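Local coordinates for protein serpin B3 (Homo sapiens, PDB 4ZK3) that belongs to the serpin family of protease inhibitors, probably trapping target proteases through its cleavable reactive loop, and, as Pso p27, forms large aggregates linked to psoriasis, at residues Leu4-Thr9 with Lys265-Thr270; Thr90-Ser95 with Ser380-Gly385; Glu193-Glu198 with Val336-Ala341; Val231-Tyr236 with Asp240-Val245. All blocks are in the same frame, centred on the assembly; numbering follows the deposited sequence.

Contact 1. Residues Leu4-Thr9 with Lys265-Thr270; sequences LSEANT and KLMEWT
The methyl end of Met267 is the tight point between the two helices. Met267 CE lies 3.4 Å from Glu6 CG. The same CE of Met267 is 3.8 Å from Thr9 CB, so it sits against two residues about one turn apart on the N-terminal helix. The thioether is nearly straight beyond CG (chi2 -178°), which carries CE across the gap; it crosses the Glu6 side chain at about a right angle and meets Thr9 tip to tip. Glu6 offers only the aliphatic part of its chain, with Met267 SD 3.5 Å from Glu6 CG. Packing is looser between Thr9 CG2 and Leu266 CD2, 4.3 Å apart, but this is the inner side, where Ile381 of strand 380-387 lies against both residues. Glu6 and Met267 keep partial exposure to solvent. The segment axes come no closer than 11.7 Å and run 119° apart, so side chains, chiefly Met267, reaching Glu6 CA, span the gap. In the serpin fold this joins the N-terminal helix to helix 263-269 beside strand 380-387. Just past helix 263-269, Thr270 OG1 bonds back to Leu266 O at 2.7 Å. With carbon and sulfur making the contacts, cohesion rests on dispersion and shape.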
loop_
_atom_site.group_PDB
_atom_site.type_symbol
_atom_site.label_atom_id
_atom_site.label_comp_id
_atom_site.label_asym_id
_atom_site.label_seq_id
_atom_site.Cartn_x
_atom_site.Cartn_y
_atom_site.Cartn_z
ATOM N N LEU A 4 7.119 13.074 -7.895
ATOM C CA LEU A 4 7.221 12.049 -6.868
ATOM C C LEU A 4 6.012 11.094 -6.871
ATOM O O LEU A 4 6.150 9.885 -6.672
ATOM C CB LEU A 4 7.246 12.761 -5.535
ATOM C CG LEU A 4 7.110 11.865 -4.297
ATOM C CD1 LEU A 4 8.253 10.879 -4.222
ATOM C CD2 LEU A 4 7.076 12.732 -3.067
ATOM N N SER A 5 4.831 11.684 -7.049
ATOM C CA SER A 5 3.588 10.962 -7.129
ATOM C C SER A 5 3.737 9.921 -8.175
ATOM O O SER A 5 3.355 8.783 -7.962
ATOM C CB SER A 5 2.418 11.900 -7.506
ATOM O OG SER A 5 1.510 11.254 -8.401
ATOM N N GLU A 6 4.285 10.319 -9.316
ATOM C CA GLU A 6 4.554 9.404 -10.382
ATOM C C GLU A 6 5.540 8.278 -10.028
ATOM O O GLU A 6 5.312 7.118 -10.380
ATOM C CB GLU A 6 5.011 10.200 -11.619
ATOM C CG GLU A 6 3.841 11.001 -12.232
ATOM C CD GLU A 6 4.205 12.347 -12.877
ATOM O OE1 GLU A 6 5.199 12.396 -13.653
ATOM O OE2 GLU A 6 3.465 13.339 -12.621
ATOM N N ALA A 7 6.642 8.621 -9.352
ATOM C CA ALA A 7 7.616 7.639 -8.934
ATOM C C ALA A 7 6.905 6.536 -8.104
ATOM O O ALA A 7 7.019 5.373 -8.424
ATOM C CB ALA A 7 8.723 8.305 -8.134
ATOM N N ASN A 8 6.147 6.956 -7.082
ATOM C CA ASN A 8 5.444 6.034 -6.169
ATOM C C ASN A 8 4.476 5.094 -6.914
ATOM O O ASN A 8 4.423 3.880 -6.631
ATOM C CB ASN A 8 4.752 6.856 -5.067
ATOM C CG ASN A 8 5.758 7.754 -4.239
ATOM O OD1 ASN A 8 6.971 7.461 -4.135
ATOM N ND2 ASN A 8 5.239 8.830 -3.647
ATOM N N THR A 9 3.731 5.661 -7.869
ATOM C CA THR A 9 2.834 4.892 -8.728
ATOM C C THR A 9 3.570 3.902 -9.630
ATOM O O THR A 9 3.101 2.780 -9.851
ATOM C CB THR A 9 1.925 5.829 -9.540
ATOM O OG1 THR A 9 1.114 6.596 -8.642
ATOM C CG2 THR A 9 0.971 5.018 -10.434
ATOM N N LYS A 265 -0.646 5.128 -18.271
ATOM C CA LYS A 265 -2.031 4.863 -18.663
ATOM C C LYS A 265 -3.034 5.087 -17.523
ATOM O O LYS A 265 -4.108 5.684 -17.730
ATOM C CB LYS A 265 -2.195 3.407 -19.147
ATOM C CG LYS A 265 -1.379 3.013 -20.387
ATOM C CD LYS A 265 -2.154 3.319 -21.654
ATOM C CE LYS A 265 -1.252 3.868 -22.760
ATOM N NZ LYS A 265 -2.021 4.403 -23.924
ATOM N N LEU A 266 -2.699 4.606 -16.318
ATOM C CA LEU A 266 -3.544 4.878 -15.145
ATOM C C LEU A 266 -3.805 6.354 -14.954
ATOM O O LEU A 266 -4.937 6.796 -14.692
ATOM C CB LEU A 266 -2.877 4.359 -13.879
ATOM C CG LEU A 266 -3.747 4.313 -12.599
ATOM C CD1 LEU A 266 -4.977 3.466 -12.857
ATOM C CD2 LEU A 266 -3.044 3.718 -11.389
ATOM N N MET A 267 -2.738 7.131 -15.075
ATOM C CA MET A 267 -2.842 8.561 -14.855
ATOM C C MET A 267 -3.739 9.205 -15.872
ATOM O O MET A 267 -4.506 10.088 -15.543
ATOM C CB MET A 267 -1.461 9.217 -14.810
ATOM C CG MET A 267 -0.674 8.738 -13.587
ATOM S SD MET A 267 0.955 9.471 -13.385
ATOM C CE MET A 267 1.863 8.190 -12.495
ATOM N N GLU A 268 -3.707 8.706 -17.092
ATOM C CA GLU A 268 -4.551 9.270 -18.128
ATOM C C GLU A 268 -6.019 8.934 -17.871
ATOM O O GLU A 268 -6.874 9.814 -17.737
ATOM C CB GLU A 268 -4.105 8.717 -19.471
ATOM C CG GLU A 268 -4.476 9.598 -20.643
ATOM C CD GLU A 268 -4.394 8.857 -21.952
ATOM O OE1 GLU A 268 -3.384 8.138 -22.150
ATOM O OE2 GLU A 268 -5.353 8.977 -22.759
ATOM N N TRP A 269 -6.281 7.635 -17.763
ATOM C CA TRP A 269 -7.620 7.081 -17.720
ATOM C C TRP A 269 -8.432 7.461 -16.481
ATOM O O TRP A 269 -9.679 7.475 -16.529
ATOM C CB TRP A 269 -7.550 5.550 -17.785
ATOM C CG TRP A 269 -6.963 5.023 -19.081
ATOM C CD1 TRP A 269 -6.862 5.702 -20.266
ATOM C CD2 TRP A 269 -6.449 3.719 -19.328
ATOM N NE1 TRP A 269 -6.291 4.904 -21.220
ATOM C CE2 TRP A 269 -6.043 3.676 -20.680
ATOM C CE3 TRP A 269 -6.293 2.574 -18.545
ATOM C CZ2 TRP A 269 -5.503 2.530 -21.265
ATOM C CZ3 TRP A 269 -5.730 1.439 -19.120
ATOM C CH2 TRP A 269 -5.356 1.421 -20.468
ATOM N N THR A 270 -7.734 7.709 -15.366
ATOM C CA THR A 270 -8.406 7.845 -14.079
ATOM C C THR A 270 -8.342 9.268 -13.593
ATOM O O THR A 270 -8.645 9.528 -12.435
ATOM C CB THR A 270 -7.830 6.927 -12.989
ATOM O OG1 THR A 270 -6.537 7.417 -12.601
ATOM C CG2 THR A 270 -7.754 5.473 -13.467
#

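Contact 2. Residues Thr90-Ser95 with Ser380-Gly385; sequences TEFNKS and SILFYG
Leu382 sets one methyl over a face of the Phe92 ring: CD2 is 3.8 Å from the ring centroid and 14° off the normal, a CH-pi contact. The methyl is displaced slightly toward the rim, and its nearest ring atom is Phe92 CZ at 3.7 Å. Ser380 meets the same far end of the ring. Its CB approaches CZ obliquely at 3.6 Å, while its OG, anti to the carbonyl carbon (chi1 -62°), lies in the ring plane at the edge, also 3.6 Å from CZ. That hydroxyl is hydrogen-bonded to Thr378 OG1, which probably helps to fix its rotation beside the aromatic edge. Ser380 and Leu382 can both face Phe92 because they alternate with Ile381, whose side chain starts out the other way and packs on Met12 of helix 4-19. The strand is irregular here: Leu382 and Phe383 both face Ile373 of strand 369-375, a classic beta bulge in the C-terminal hairpin of the serpin fold. Leu382 O is also held by Ser30 OG. On the other side, Phe92 is the first residue past helix 81-91 to leave helical geometry, just where Asn93 N bonds back to Thr90 O at 3.3 Å. Ile103, Gln375 and Thr378 pack against the ring as well. Farther out, Lys94 begins the pairing with strand 99-110 and forms a salt bridge to Asp240.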
loop_
_atom_site.group_PDB
_atom_site.type_symbol
_atom_site.label_atom_id
_atom_site.label_comp_id
_atom_site.label_asym_id
_atom_site.label_seq_id
_atom_site.Cartn_x
_atom_site.Cartn_y
_atom_site.Cartn_z
ATOM N N THR A 90 2.908 14.638 5.883
ATOM C CA THR A 90 2.089 15.657 6.561
ATOM C C THR A 90 0.635 15.593 6.084
ATOM O O THR A 90 -0.289 15.642 6.888
ATOM C CB THR A 90 2.587 17.095 6.262
ATOM O OG1 THR A 90 4.004 17.134 6.273
ATOM C CG2 THR A 90 2.081 18.089 7.308
ATOM N N GLU A 91 0.456 15.484 4.771
ATOM C CA GLU A 91 -0.879 15.458 4.143
ATOM C C GLU A 91 -1.668 14.213 4.482
ATOM O O GLU A 91 -2.873 14.205 4.574
ATOM C CB GLU A 91 -0.714 15.503 2.641
ATOM C CG GLU A 91 0.035 16.724 2.132
ATOM C CD GLU A 91 -0.887 17.873 1.848
ATOM O OE1 GLU A 91 -0.630 18.572 0.842
ATOM O OE2 GLU A 91 -1.877 18.047 2.612
ATOM N N PHE A 92 -0.945 13.149 4.727
ATOM C CA PHE A 92 -1.543 11.885 5.018
ATOM C C PHE A 92 -1.883 11.736 6.494
ATOM O O PHE A 92 -2.032 10.584 6.971
ATOM C CB PHE A 92 -0.564 10.762 4.610
ATOM C CG PHE A 92 -0.232 10.709 3.148
ATOM C CD1 PHE A 92 -0.951 11.409 2.208
ATOM C CD2 PHE A 92 0.808 9.913 2.731
ATOM C CE1 PHE A 92 -0.631 11.324 0.859
ATOM C CE2 PHE A 92 1.161 9.827 1.388
ATOM C CZ PHE A 92 0.424 10.517 0.438
ATOM N N ASN A 93 -1.885 12.820 7.277
ATOM C CA ASN A 93 -2.303 12.680 8.700
ATOM C C ASN A 93 -3.373 13.726 8.838
ATOM O O ASN A 93 -3.052 14.911 8.989
ATOM C CB ASN A 93 -1.198 12.944 9.741
ATOM C CG ASN A 93 -0.253 11.785 9.913
ATOM O OD1 ASN A 93 0.883 11.825 9.432
ATOM N ND2 ASN A 93 -0.697 10.765 10.586
ATOM N N LYS A 94 -4.622 13.308 8.651
ATOM C CA LYS A 94 -5.764 14.207 8.724
ATOM C C LYS A 94 -7.013 13.402 9.047
ATOM O O LYS A 94 -7.219 12.284 8.527
ATOM C CB LYS A 94 -5.920 14.958 7.408
ATOM C CG LYS A 94 -7.046 15.985 7.463
ATOM C CD LYS A 94 -7.178 16.776 6.170
ATOM C CE LYS A 94 -8.105 17.959 6.383
ATOM N NZ LYS A 94 -8.804 18.247 5.091
ATOM N N SER A 95 -7.813 13.959 9.951
ATOM C CA SER A 95 -9.085 13.396 10.358
ATOM C C SER A 95 -10.141 14.478 10.279
ATOM O O SER A 95 -9.868 15.622 10.611
ATOM C CB SER A 95 -9.035 12.870 11.802
ATOM O OG SER A 95 -8.501 11.541 11.845
ATOM N N SER A 380 -1.991 10.684 -4.769
ATOM C CA SER A 380 -1.195 9.578 -4.273
ATOM C C SER A 380 -2.050 8.333 -4.102
ATOM O O SER A 380 -3.136 8.400 -3.508
ATOM C CB SER A 380 -0.595 9.946 -2.933
ATOM O OG SER A 380 0.235 11.055 -3.142
ATOM N N ILE A 381 -1.554 7.203 -4.577
ATOM C CA ILE A 381 -2.280 5.942 -4.408
ATOM C C ILE A 381 -1.768 5.310 -3.140
ATOM O O ILE A 381 -0.593 4.902 -3.049
ATOM C CB ILE A 381 -2.158 5.071 -5.649
ATOM C CG1 ILE A 381 -2.720 5.866 -6.873
ATOM C CG2 ILE A 381 -2.965 3.781 -5.439
ATOM C CD1 ILE A 381 -2.631 5.064 -8.173
ATOM N N LEU A 382 -2.630 5.307 -2.132
ATOM C CA LEU A 382 -2.277 4.805 -0.799
ATOM C C LEU A 382 -2.375 3.273 -0.699
ATOM O O LEU A 382 -1.607 2.657 0.076
ATOM C CB LEU A 382 -3.202 5.434 0.242
ATOM C CG LEU A 382 -3.178 6.982 0.294
ATOM C CD1 LEU A 382 -4.227 7.525 1.223
ATOM C CD2 LEU A 382 -1.856 7.605 0.562
ATOM N N PHE A 383 -3.346 2.708 -1.423
ATOM C CA PHE A 383 -3.634 1.285 -1.365
ATOM C C PHE A 383 -4.084 0.868 -2.750
ATOM O O PHE A 383 -4.773 1.648 -3.459
ATOM C CB PHE A 383 -4.804 0.919 -0.406
ATOM C CG PHE A 383 -4.614 1.351 1.058
ATOM C CD1 PHE A 383 -3.981 0.530 1.994
ATOM C CD2 PHE A 383 -5.134 2.594 1.476
ATOM C CE1 PHE A 383 -3.884 0.941 3.335
ATOM C CE2 PHE A 383 -4.981 3.037 2.787
ATOM C CZ PHE A 383 -4.362 2.202 3.726
ATOM N N TYR A 384 -3.713 -0.369 -3.122
ATOM C CA TYR A 384 -3.994 -0.890 -4.468
ATOM C C TYR A 384 -4.265 -2.376 -4.380
ATOM O O TYR A 384 -3.641 -3.074 -3.599
ATOM C CB TYR A 384 -2.802 -0.637 -5.430
ATOM C CG TYR A 384 -3.068 -0.948 -6.872
ATOM C CD1 TYR A 384 -2.870 -2.210 -7.383
ATOM C CD2 TYR A 384 -3.570 0.038 -7.737
ATOM C CE1 TYR A 384 -3.100 -2.475 -8.712
ATOM C CE2 TYR A 384 -3.843 -0.232 -9.069
ATOM C CZ TYR A 384 -3.649 -1.500 -9.533
ATOM O OH TYR A 384 -3.869 -1.784 -10.864
ATOM N N GLY A 385 -5.179 -2.850 -5.210
ATOM C CA GLY A 385 -5.621 -4.215 -5.097
ATOM C C GLY A 385 -6.326 -4.806 -6.269
ATOM O O GLY A 385 -6.739 -4.108 -7.206
#

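Contact 3. Residues Glu193-Glu198 with Val336-Ala341; sequences EDTKEE and VTEEGA
Thr195 and Glu338 approach from opposite directions and join through a single hydrogen bond, Thr195 OG1 to Glu338 OE2 at 2.7 Å. The hydroxyl meets the anti lone pair of OE2, the one directed away from the other carboxylate oxygen. The glutamate chain is bent at its second torsion (chi2 88°), which presents OE2 to the threonine, while OE1 forms a salt bridge with Arg286 of strand 276-294. The threonine methyl lies beside the same oxygen, Thr195 CG2 being 3.5 Å from Glu338 OE2. Thr195 leads from a short 3-10 turn into strand 196-201. Glu338 lies in the tight connection between strands 325-336 and 340-351, closed by Thr337 N bonding to Gly340 O at 3.0 Å. Thr337 OG1 accepts from Glu339 N at 3.0 Å, an ST turn. Strand 340-351 lies between strands 174-185 and 325-336, consistent with a cleaved serpin whose reactive loop has inserted into the main sheet; the turn would then lie just before the hinge region of that loop, from which the inserted strand runs. With both oxygens of the buried Glu338 engaged by polar partners, the carboxylate is held in rotation and probably stays ionised.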
loop_
_atom_site.group_PDB
_atom_site.type_symbol
_atom_site.label_atom_id
_atom_site.label_comp_id
_atom_site.label_asym_id
_atom_site.label_seq_id
_atom_site.Cartn_x
_atom_site.Cartn_y
_atom_site.Cartn_z
ATOM N N GLU A 193 -30.742 -2.137 2.924
ATOM C CA GLU A 193 -31.966 -2.754 2.419
ATOM C C GLU A 193 -31.840 -3.186 0.970
ATOM O O GLU A 193 -32.515 -4.129 0.570
ATOM C CB GLU A 193 -33.184 -1.855 2.633
ATOM C CG GLU A 193 -33.902 -2.136 3.982
ATOM C CD GLU A 193 -34.342 -0.877 4.723
ATOM O OE1 GLU A 193 -34.331 0.229 4.105
ATOM O OE2 GLU A 193 -34.692 -0.988 5.930
ATOM N N ASP A 194 -30.961 -2.533 0.211
ATOM C CA ASP A 194 -30.746 -2.868 -1.201
ATOM C C ASP A 194 -29.695 -3.903 -1.459
ATOM O O ASP A 194 -29.534 -4.380 -2.615
ATOM C CB ASP A 194 -30.406 -1.613 -2.004
ATOM C CG ASP A 194 -31.538 -0.609 -2.038
ATOM O OD1 ASP A 194 -32.689 -1.072 -2.119
ATOM O OD2 ASP A 194 -31.274 0.619 -2.000
ATOM N N THR A 195 -28.985 -4.310 -0.417
ATOM C CA THR A 195 -27.988 -5.322 -0.599
ATOM C C THR A 195 -28.674 -6.716 -0.786
ATOM O O THR A 195 -29.576 -7.017 -0.056
ATOM C CB THR A 195 -27.010 -5.289 0.606
ATOM O OG1 THR A 195 -26.328 -4.011 0.626
ATOM C CG2 THR A 195 -26.019 -6.411 0.540
ATOM N N LYS A 196 -28.205 -7.557 -1.733
ATOM C CA LYS A 196 -28.831 -8.842 -2.067
ATOM C C LYS A 196 -27.767 -9.887 -2.306
ATOM O O LYS A 196 -26.699 -9.539 -2.785
ATOM C CB LYS A 196 -29.568 -8.715 -3.390
ATOM C CG LYS A 196 -31.036 -8.306 -3.333
ATOM C CD LYS A 196 -31.578 -7.978 -4.741
ATOM C CE LYS A 196 -31.268 -9.007 -5.827
ATOM N NZ LYS A 196 -32.124 -10.225 -5.709
ATOM N N GLU A 197 -28.043 -11.171 -2.025
ATOM C CA GLU A 197 -27.108 -12.242 -2.402
ATOM C C GLU A 197 -27.094 -12.383 -3.914
ATOM O O GLU A 197 -28.143 -12.430 -4.513
ATOM C CB GLU A 197 -27.518 -13.570 -1.795
ATOM C CG GLU A 197 -26.433 -14.611 -1.890
ATOM C CD GLU A 197 -26.937 -16.016 -1.592
ATOM O OE1 GLU A 197 -28.123 -16.335 -1.858
ATOM O OE2 GLU A 197 -26.134 -16.828 -1.089
ATOM N N GLU A 198 -25.919 -12.438 -4.538
ATOM C CA GLU A 198 -25.839 -12.683 -5.977
ATOM C C GLU A 198 -24.656 -13.524 -6.206
ATOM O O GLU A 198 -23.878 -13.825 -5.286
ATOM C CB GLU A 198 -25.643 -11.413 -6.817
ATOM C CG GLU A 198 -26.637 -10.329 -6.520
ATOM C CD GLU A 198 -26.505 -9.165 -7.476
ATOM O OE1 GLU A 198 -25.522 -9.115 -8.272
ATOM O OE2 GLU A 198 -27.403 -8.309 -7.448
ATOM N N VAL A 336 -14.806 -3.360 2.625
ATOM C CA VAL A 336 -15.802 -2.466 2.045
ATOM C C VAL A 336 -17.215 -2.874 2.515
ATOM O O VAL A 336 -17.564 -4.041 2.497
ATOM C CB VAL A 336 -15.617 -2.563 0.496
ATOM C CG1 VAL A 336 -16.803 -2.040 -0.295
ATOM C CG2 VAL A 336 -14.341 -1.810 0.121
ATOM N N THR A 337 -17.986 -1.892 2.988
ATOM C CA THR A 337 -19.333 -2.065 3.478
ATOM C C THR A 337 -20.187 -0.991 2.832
ATOM O O THR A 337 -19.690 -0.156 2.059
ATOM C CB THR A 337 -19.452 -1.883 5.017
ATOM O OG1 THR A 337 -19.317 -0.484 5.345
ATOM C CG2 THR A 337 -18.402 -2.715 5.749
ATOM N N GLU A 338 -21.484 -1.017 3.163
ATOM C CA GLU A 338 -22.438 0.037 2.776
ATOM C C GLU A 338 -22.116 1.430 3.341
ATOM O O GLU A 338 -22.499 2.450 2.730
ATOM C CB GLU A 338 -23.877 -0.383 3.209
ATOM C CG GLU A 338 -24.412 -1.604 2.474
ATOM C CD GLU A 338 -24.072 -2.955 3.102
ATOM O OE1 GLU A 338 -23.185 -3.040 3.981
ATOM O OE2 GLU A 338 -24.673 -3.992 2.712
ATOM N N GLU A 339 -21.450 1.495 4.499
ATOM C CA GLU A 339 -21.101 2.802 5.112
ATOM C C GLU A 339 -19.862 3.474 4.512
ATOM O O GLU A 339 -19.822 4.714 4.402
ATOM C CB GLU A 339 -20.910 2.701 6.649
ATOM C CG GLU A 339 -22.261 2.710 7.433
ATOM C CD GLU A 339 -23.094 1.430 7.207
ATOM O OE1 GLU A 339 -22.475 0.328 7.102
ATOM O OE2 GLU A 339 -24.345 1.517 7.114
ATOM N N GLY A 340 -18.893 2.637 4.154
ATOM C CA GLY A 340 -17.636 3.046 3.552
ATOM C C GLY A 340 -16.563 1.989 3.521
ATOM O O GLY A 340 -16.786 0.807 3.164
ATOM N N ALA A 341 -15.333 2.397 3.792
ATOM C CA ALA A 341 -14.253 1.422 3.721
ATOM C C ALA A 341 -13.253 1.679 4.816
ATOM O O ALA A 341 -13.192 2.763 5.350
ATOM C CB ALA A 341 -13.615 1.453 2.335
#

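Contact 4. Residues Val231-Tyr236 with Asp240-Val245; sequences VLEIPY and DLSMIV
The Tyr236 ring turns an edge to Leu241, whose carbonyl carbon lies in the ring plane with O near it; Ser242 C and Met243 N approach obliquely, each 3.7 Å from CE2. Outside the hairpin, Trp186 meets the tyrosine with ring planes only about 10° apart, and Phe182 meets it edge-to-face. The other flat group, the Glu233 carboxylate, is approached from above its plane: Ser242 OG donates to OE2 at 2.8 Å, 36° out of that plane. His220 ND1 bonds OE1, and Asn376 ND2 bonds the serine hydroxyl, so both polar ends have second partners. Ile244 folds its CD1 back (chi2 -50°) to within 3.6 Å of Glu233 CB, on the face shared with Ser242 and Pro235. On the other face Ile234 CD1 meets Val245 CG2 at 4.2 Å, beside Met243. Strands 229-235 and 241-248 form an antiparallel beta hairpin, part of the B sheet of serpins, which strands 369-375, beside 241-248, and 380-387 continue. Leu232 with Val245 and Ile234 with Met243 are its hydrogen-bonded pairs; Glu233 with Ile244 and Pro235 with Ser242 are non-hydrogen-bonded. Met243 N to Ile234 O is almost straight. Tyr236 N continues the pairing to Leu241 O at 2.9 Å, beyond the regular strand. The Tyr236 OH is buried without a polar partner in the model, 3.6 Å from Met243 CE. Backbone bonds thus set the register, the Glu233-Ser242 bond ties one face, and the tyrosine ring is placed by packing, while its backbone N is bonded across the hairpin.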
loop_
_atom_site.group_PDB
_atom_site.type_symbol
_atom_site.label_atom_id
_atom_site.label_comp_id
_atom_site.label_asym_id
_atom_site.label_seq_id
_atom_site.Cartn_x
_atom_site.Cartn_y
_atom_site.Cartn_z
ATOM N N VAL A 231 -14.135 2.501 -16.007
ATOM C CA VAL A 231 -13.538 3.159 -14.810
ATOM C C VAL A 231 -14.551 3.962 -14.043
ATOM O O VAL A 231 -15.285 4.738 -14.625
ATOM C CB VAL A 231 -12.372 4.108 -15.188
ATOM C CG1 VAL A 231 -11.696 4.638 -13.943
ATOM C CG2 VAL A 231 -11.342 3.345 -15.930
ATOM N N LEU A 232 -14.570 3.808 -12.718
ATOM C CA LEU A 232 -15.435 4.573 -11.870
ATOM C C LEU A 232 -14.710 5.182 -10.674
ATOM O O LEU A 232 -13.888 4.514 -10.039
ATOM C CB LEU A 232 -16.589 3.692 -11.364
ATOM C CG LEU A 232 -17.787 4.378 -10.747
ATOM C CD1 LEU A 232 -18.614 5.048 -11.828
ATOM C CD2 LEU A 232 -18.672 3.367 -10.082
ATOM N N GLU A 233 -15.052 6.435 -10.335
ATOM C CA GLU A 233 -14.590 7.066 -9.097
ATOM C C GLU A 233 -15.740 7.087 -8.103
ATOM O O GLU A 233 -16.809 7.583 -8.390
ATOM C CB GLU A 233 -14.049 8.501 -9.321
ATOM C CG GLU A 233 -13.645 9.216 -8.051
ATOM C CD GLU A 233 -13.759 10.706 -8.092
ATOM O OE1 GLU A 233 -14.649 11.243 -8.785
ATOM O OE2 GLU A 233 -12.986 11.339 -7.347
ATOM N N ILE A 234 -15.478 6.563 -6.915
ATOM C CA ILE A 234 -16.451 6.518 -5.843
ATOM C C ILE A 234 -15.866 7.378 -4.730
ATOM O O ILE A 234 -14.987 6.921 -4.022
ATOM C CB ILE A 234 -16.713 5.083 -5.324
ATOM C CG1 ILE A 234 -16.944 4.109 -6.469
ATOM C CG2 ILE A 234 -17.906 5.078 -4.387
ATOM C CD1 ILE A 234 -17.087 2.639 -6.116
ATOM N N PRO A 235 -16.345 8.640 -4.576
ATOM C CA PRO A 235 -15.690 9.481 -3.566
ATOM C C PRO A 235 -16.010 9.105 -2.125
ATOM O O PRO A 235 -17.123 8.675 -1.813
ATOM C CB PRO A 235 -16.248 10.869 -3.844
ATOM C CG PRO A 235 -16.751 10.832 -5.259
ATOM C CD PRO A 235 -17.261 9.425 -5.441
ATOM N N TYR A 236 -15.054 9.368 -1.242
ATOM C CA TYR A 236 -15.337 9.417 0.170
ATOM C C TYR A 236 -15.901 10.768 0.531
ATOM O O TYR A 236 -15.656 11.761 -0.121
ATOM C CB TYR A 236 -14.095 9.035 0.987
ATOM C CG TYR A 236 -13.722 7.578 0.731
ATOM C CD1 TYR A 236 -14.429 6.542 1.365
ATOM C CD2 TYR A 236 -12.694 7.247 -0.117
ATOM C CE1 TYR A 236 -14.143 5.209 1.119
ATOM C CE2 TYR A 236 -12.371 5.915 -0.389
ATOM C CZ TYR A 236 -13.108 4.898 0.232
ATOM O OH TYR A 236 -12.836 3.593 -0.013
ATOM N N ASP A 240 -11.817 14.282 -0.041
ATOM C CA ASP A 240 -10.335 14.308 0.054
ATOM C C ASP A 240 -9.687 13.045 -0.573
ATOM O O ASP A 240 -8.515 13.083 -1.064
ATOM C CB ASP A 240 -9.912 14.507 1.509
ATOM C CG ASP A 240 -10.223 15.946 2.000
ATOM O OD1 ASP A 240 -10.482 16.800 1.119
ATOM O OD2 ASP A 240 -10.280 16.160 3.218
ATOM N N LEU A 241 -10.465 11.958 -0.519
ATOM C CA LEU A 241 -10.059 10.662 -0.977
ATOM C C LEU A 241 -11.154 10.017 -1.826
ATOM O O LEU A 241 -12.329 10.350 -1.709
ATOM C CB LEU A 241 -9.736 9.791 0.224
ATOM C CG LEU A 241 -8.465 10.180 0.985
ATOM C CD1 LEU A 241 -8.823 10.755 2.331
ATOM C CD2 LEU A 241 -7.557 8.962 1.176
ATOM N N SER A 242 -10.743 9.135 -2.724
ATOM C CA SER A 242 -11.695 8.361 -3.524
ATOM C C SER A 242 -11.212 6.930 -3.703
ATOM O O SER A 242 -10.040 6.643 -3.618
ATOM C CB SER A 242 -11.810 8.952 -4.905
ATOM O OG SER A 242 -12.468 10.160 -4.911
ATOM N N MET A 243 -12.135 6.045 -4.033
ATOM C CA MET A 243 -11.797 4.687 -4.413
ATOM C C MET A 243 -12.072 4.668 -5.905
ATOM O O MET A 243 -13.161 5.040 -6.328
ATOM C CB MET A 243 -12.656 3.624 -3.734
ATOM C CG MET A 243 -12.375 2.207 -4.273
ATOM S SD MET A 243 -13.088 0.807 -3.390
ATOM C CE MET A 243 -12.076 0.660 -1.923
ATOM N N ILE A 244 -11.081 4.269 -6.665
ATOM C CA ILE A 244 -11.222 4.147 -8.148
ATOM C C ILE A 244 -11.323 2.674 -8.443
ATOM O O ILE A 244 -10.538 1.890 -7.879
ATOM C CB ILE A 244 -9.969 4.655 -8.857
ATOM C CG1 ILE A 244 -9.729 6.097 -8.493
ATOM C CG2 ILE A 244 -10.044 4.435 -10.382
ATOM C CD1 ILE A 244 -10.908 6.976 -8.641
ATOM N N VAL A 245 -12.228 2.290 -9.332
ATOM C CA VAL A 245 -12.409 0.869 -9.683
ATOM C C VAL A 245 -12.315 0.717 -11.213
ATOM O O VAL A 245 -12.857 1.543 -11.945
ATOM C CB VAL A 245 -13.785 0.335 -9.209
ATOM C CG1 VAL A 245 -14.022 -1.098 -9.658
ATOM C CG2 VAL A 245 -13.943 0.415 -7.710
#

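In the fold
Contacts 2 and 4 are buried, whereas contacts 1 and 3 are partly open. Contact 4 pairs neighbouring strands through regular backbone bonds; contacts 1 and 2 bring helix ends together with other elements by apolar packing, and contact 3 depends on one hydroxyl-carboxylate hydrogen bond, whose acceptor carboxylate is also salt-bridged. Strand 380-387 is shared by contacts 1 and 2, which use its two sides. Contact 4 is a hub, touching all the rest: a salt bridge ties it to contact 2, Ile244 meets Thr270 of contact 1, and Tyr236 and Met243 reach Ala341 and Val336 of contact 3. Contacts 1 and 3 stay about 17 Å apart at their nearest atoms.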